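Local atomic coordinates of uncharacterized protein Tm1382 (Thermotoga maritima, PDB entry 3E57), a protein that is of unknown function but is probably a Nudix hydrolase, cleaving a nucleoside diphosphate linked to another group. Residues E124-V127 and N128-D132; F166-V169 and K170-L174. One frame throughout, in Å; residues are numbered along the deposited sequence.

Contact 1: residues E124-V127 and N128-D132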
loop_
_atom_site.group_PDB
_atom_site.type_symbol
_atom_site.label_atom_id
_atom_site.label_comp_id
_atom_site.label_asym_id
_atom_site.label_seq_id
_atom_site.Cartn_x
_atom_site.Cartn_y
_atom_site.Cartn_z
ATOM N N GLU B 124 16.110 14.467 12.418
ATOM C CA GLU B 124 17.527 14.284 12.742
ATOM C C GLU B 124 17.715 13.681 14.147
ATOM O O GLU B 124 18.436 12.695 14.319
ATOM C CB GLU B 124 18.265 15.631 12.634
ATOM C CG GLU B 124 19.769 15.558 12.886
ATOM C CD GLU B 124 20.432 16.928 13.013
ATOM O OE1 GLU B 124 19.745 17.966 12.848
ATOM O OE2 GLU B 124 21.657 16.961 13.286
ATOM N N ARG B 125 17.060 14.277 15.141
ATOM C CA ARG B 125 17.150 13.813 16.527
ATOM C C ARG B 125 16.732 12.348 16.670
ATOM O O ARG B 125 17.479 11.526 17.210
ATOM C CB ARG B 125 16.265 14.681 17.426
ATOM C CG ARG B 125 16.167 14.191 18.873
ATOM C CD ARG B 125 15.143 14.975 19.676
ATOM N NE ARG B 125 13.822 14.971 19.054
ATOM C CZ ARG B 125 12.988 13.931 19.046
ATOM N NH1 ARG B 125 13.318 12.780 19.609
ATOM N NH2 ARG B 125 11.810 14.040 18.460
ATOM N N GLU B 126 15.525 12.056 16.190
ATOM C CA GLU B 126 14.944 10.712 16.154
ATOM C C GLU B 126 15.968 9.653 15.732
ATOM O O GLU B 126 16.154 8.649 16.421
ATOM C CB GLU B 126 13.757 10.739 15.179
ATOM C CG GLU B 126 12.987 9.456 14.976
ATOM C CD GLU B 126 13.526 8.593 13.856
ATOM O OE1 GLU B 126 13.337 8.934 12.658
ATOM O OE2 GLU B 126 14.132 7.556 14.189
ATOM N N VAL B 127 16.627 9.895 14.599
ATOM C CA VAL B 127 17.640 8.982 14.068
ATOM C C VAL B 127 18.875 8.915 14.979
ATOM O O VAL B 127 19.350 7.829 15.297
ATOM C CB VAL B 127 18.053 9.384 12.628
ATOM C CG1 VAL B 127 19.281 8.596 12.155
ATOM C CG2 VAL B 127 16.879 9.181 11.668
ATOM N N ASN B 128 19.370 10.073 15.412
ATOM C CA ASN B 128 20.586 10.132 16.246
ATOM C C ASN B 128 20.443 9.508 17.640
ATOM O O ASN B 128 21.431 9.052 18.213
ATOM C CB ASN B 128 21.102 11.573 16.345
ATOM C CG ASN B 128 21.716 12.072 15.035
ATOM O OD1 ASN B 128 22.061 11.284 14.147
ATOM N ND2 ASN B 128 21.864 13.386 14.917
ATOM N N GLU B 129 19.225 9.474 18.177
ATOM C CA GLU B 129 18.961 8.755 19.434
ATOM C C GLU B 129 19.161 7.249 19.302
ATOM O O GLU B 129 19.497 6.581 20.280
ATOM C CB GLU B 129 17.531 9.003 19.933
ATOM C CG GLU B 129 17.305 10.363 20.583
ATOM C CD GLU B 129 15.844 10.617 20.938
ATOM O OE1 GLU B 129 14.973 9.772 20.630
ATOM O OE2 GLU B 129 15.555 11.675 21.520
ATOM N N GLU B 130 18.941 6.708 18.103
ATOM C CA GLU B 130 18.962 5.255 17.910
ATOM C C GLU B 130 20.284 4.757 17.350
ATOM O O GLU B 130 20.737 3.675 17.707
ATOM C CB GLU B 130 17.840 4.818 16.968
ATOM C CG GLU B 130 16.461 5.346 17.333
ATOM C CD GLU B 130 15.571 4.306 17.995
ATOM O OE1 GLU B 130 14.614 3.844 17.334
ATOM O OE2 GLU B 130 15.823 3.953 19.171
ATOM N N VAL B 131 20.895 5.523 16.457
ATOM C CA VAL B 131 22.072 5.037 15.755
ATOM C C VAL B 131 23.126 6.112 15.578
ATOM O O VAL B 131 22.802 7.296 15.491
ATOM C CB VAL B 131 21.692 4.501 14.362
ATOM C CG1 VAL B 131 20.750 3.295 14.491
ATOM C CG2 VAL B 131 21.057 5.600 13.525
ATOM N N ASP B 132 24.384 5.675 15.513
ATOM C CA ASP B 132 25.495 6.542 15.148
ATOM C C ASP B 132 25.781 6.363 13.659
ATOM O O ASP B 132 26.309 5.337 13.225
ATOM C CB ASP B 132 26.738 6.223 15.990
ATOM C CG ASP B 132 27.860 7.231 15.796
ATOM O OD1 ASP B 132 27.627 8.315 15.205
ATOM O OD2 ASP B 132 28.988 6.934 16.246
#
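Asn128 N bonds to Glu124 O at 3.0 Å and Glu129 N to Arg125 O at 2.9 Å, continuing the i-to-i+4 pattern of helix 115-130 until it gives way to a strand. At that exit Val127 O accepts twice: Val131 N approaches almost in line with the carbonyl at 3.0 Å, whereas Glu130 N comes from above its plane. Among the side chains, Arg125 and Glu129 run alongside one another, one helical turn apart. The chain of Arg125 is extended as far as CD and then bends (chi3 55°), bringing NH1 within 3.1 Å of Glu129 OE2 in a salt bridge. The oxygen lies close to the guanidinium plane, but the nitrogen meets the carboxylate from above its own plane. Arg125 NE and NH2 are held by Asp111 and the carbonyl of His106, fixing the rotation of the group. A leucine in place of Arg125 would probably leave Glu129 without this mate and Asp111 and the His106 carbonyl without their guanidinium donors. On the buried side, Val127 CG1, anti to its N, packs 3.7 Å from Val131 CG2, carrying the apolar face from helix into strand. The run Arg125-Glu126-Val127-Asn128-Glu129-Glu130 matches the REUXEE core of the Nudix box, whose glutamates bind divalent metal ions in characterised relatives.

Contact 2: residues F166-V169 and K170-L174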
loop_
_atom_site.group_PDB
_atom_site.type_symbol
_atom_site.label_atom_id
_atom_site.label_comp_id
_atom_site.label_asym_id
_atom_site.label_seq_id
_atom_site.Cartn_x
_atom_site.Cartn_y
_atom_site.Cartn_z
ATOM N N PHE B 166 27.255 4.026 8.374
ATOM C CA PHE B 166 26.687 3.521 9.613
ATOM C C PHE B 166 27.832 3.028 10.486
ATOM O O PHE B 166 28.703 2.312 10.009
ATOM C CB PHE B 166 25.711 2.364 9.348
ATOM C CG PHE B 166 25.232 1.693 10.597
ATOM C CD1 PHE B 166 24.147 2.199 11.299
ATOM C CD2 PHE B 166 25.882 0.572 11.094
ATOM C CE1 PHE B 166 23.721 1.599 12.465
ATOM C CE2 PHE B 166 25.453 -0.032 12.258
ATOM C CZ PHE B 166 24.374 0.484 12.944
ATOM N N PHE B 167 27.815 3.398 11.764
ATOM C CA PHE B 167 28.872 2.998 12.699
ATOM C C PHE B 167 28.362 1.991 13.710
ATOM O O PHE B 167 28.953 0.919 13.864
ATOM C CB PHE B 167 29.450 4.219 13.414
ATOM C CG PHE B 167 30.091 5.202 12.487
ATOM C CD1 PHE B 167 31.308 4.908 11.885
ATOM C CD2 PHE B 167 29.479 6.415 12.204
ATOM C CE1 PHE B 167 31.907 5.808 11.018
ATOM C CE2 PHE B 167 30.067 7.324 11.341
ATOM C CZ PHE B 167 31.288 7.020 10.744
ATOM N N SER B 168 27.268 2.327 14.390
ATOM C CA SER B 168 26.681 1.430 15.384
ATOM C C SER B 168 25.301 1.887 15.853
ATOM O O SER B 168 24.854 2.990 15.538
ATOM C CB SER B 168 27.593 1.331 16.612
ATOM O OG SER B 168 27.610 2.557 17.329
ATOM N N VAL B 169 24.644 1.027 16.625
ATOM C CA VAL B 169 23.419 1.408 17.322
ATOM C C VAL B 169 23.817 2.065 18.643
ATOM O O VAL B 169 24.830 1.702 19.246
ATOM C CB VAL B 169 22.455 0.202 17.548
ATOM C CG1 VAL B 169 22.186 -0.507 16.233
ATOM C CG2 VAL B 169 22.995 -0.778 18.591
ATOM N N LYS B 170 23.041 3.052 19.076
ATOM C CA LYS B 170 23.331 3.752 20.330
ATOM C C LYS B 170 23.172 2.794 21.500
ATOM O O LYS B 170 24.025 2.749 22.386
ATOM C CB LYS B 170 22.429 4.988 20.512
ATOM C CG LYS B 170 23.101 6.372 20.309
ATOM C CD LYS B 170 24.279 6.378 19.325
ATOM C CE LYS B 170 24.441 7.716 18.590
ATOM N NZ LYS B 170 23.892 8.908 19.293
ATOM N N GLU B 171 22.090 2.020 21.492
ATOM C CA GLU B 171 21.821 1.076 22.573
ATOM C C GLU B 171 21.995 -0.370 22.126
ATOM O O GLU B 171 21.052 -1.013 21.664
ATOM C CB GLU B 171 20.431 1.327 23.152
ATOM C CG GLU B 171 20.392 2.615 23.976
ATOM C CD GLU B 171 18.989 3.079 24.297
ATOM O OE1 GLU B 171 18.145 3.146 23.372
ATOM O OE2 GLU B 171 18.740 3.395 25.480
ATOM N N LYS B 172 23.217 -0.872 22.293
ATOM C CA LYS B 172 23.578 -2.224 21.870
ATOM C C LYS B 172 22.948 -3.307 22.745
ATOM O O LYS B 172 22.961 -4.486 22.378
ATOM C CB LYS B 172 25.103 -2.387 21.862
ATOM C CG LYS B 172 25.807 -1.474 20.877
ATOM C CD LYS B 172 27.312 -1.689 20.880
ATOM C CE LYS B 172 28.014 -0.683 19.981
ATOM N NZ LYS B 172 27.797 0.728 20.432
ATOM N N ASP B 173 22.419 -2.911 23.903
ATOM C CA ASP B 173 21.617 -3.805 24.739
ATOM C C ASP B 173 20.107 -3.599 24.524
ATOM O O ASP B 173 19.292 -4.080 25.316
ATOM C CB ASP B 173 21.983 -3.620 26.218
ATOM C CG ASP B 173 23.441 -3.957 26.511
ATOM O OD1 ASP B 173 24.165 -4.370 25.573
ATOM O OD2 ASP B 173 23.861 -3.803 27.681
ATOM N N LEU B 174 19.737 -2.880 23.464
ATOM C CA LEU B 174 18.333 -2.792 23.034
ATOM C C LEU B 174 18.094 -3.323 21.614
ATOM O O LEU B 174 16.967 -3.712 21.289
ATOM C CB LEU B 174 17.820 -1.349 23.127
ATOM C CG LEU B 174 17.322 -0.821 24.478
ATOM C CD1 LEU B 174 16.767 0.590 24.293
ATOM C CD2 LEU B 174 16.261 -1.722 25.092
#
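Val169 and Lys172 meet where strand 165-169 ends and the chain enters a loop, just beyond a classic beta bulge in which Phe167 and Ser168 both face Asp132 of the adjoining strand. The close packing is gathered on one methyl group. Val169 CG2 stands between its own backbone N and carbonyl carbon, a placement that turns it onto the returning loop. Val169 CG2 lies 3.6 Å from Lys172 CA, close to Lys172 CG and Glu171 O. The loop is curled by a bond of 2.9 Å from Leu174 N to Glu171 O, which closes a type I turn with Lys172 and Asp173 at its corners. That turn begins against the valine methyl, since both the oxygen that accepts its closing bond and its first corner residue touch Val169 CG2.

The polar side is far looser. Glu171 directs its CB away from the strand, and residues 170 to 173 touch a crystal neighbour, so their side-chain poses may owe something to the lattice. Ser168 OG makes a weak bond, at 3.5 Å, to Val169 O. Lys172 stays extended as far as CE, then bends at its last torsion (chi4 61°), bringing the ammonium over the strand end. Lys172 NZ thus reaches the same carbonyl, Val169 O, through another weak bond of 3.3 Å, while Ser168 OG sits 3.6 Å from that nitrogen.

With centres about 10 Å apart, contacts 1 and 2 secure a helix end and a strand end against one another. Contact 1 comes first along the chain and leads from helix 115-130 into strand 131-145; contact 2 follows at the end of strand 165-169, the antiparallel neighbour of that strand in the mixed sheet. They meet directly. Asp132 N and Ser168 O, 2.7 Å apart, probably form a sheet hydrogen bond, and Lys170 NZ probably donates to Asn128 O at 2.7 Å, tying the loop start to the last helical turn. The Nudix helix is thereby anchored at its C-terminal end to the sheet of the same domain.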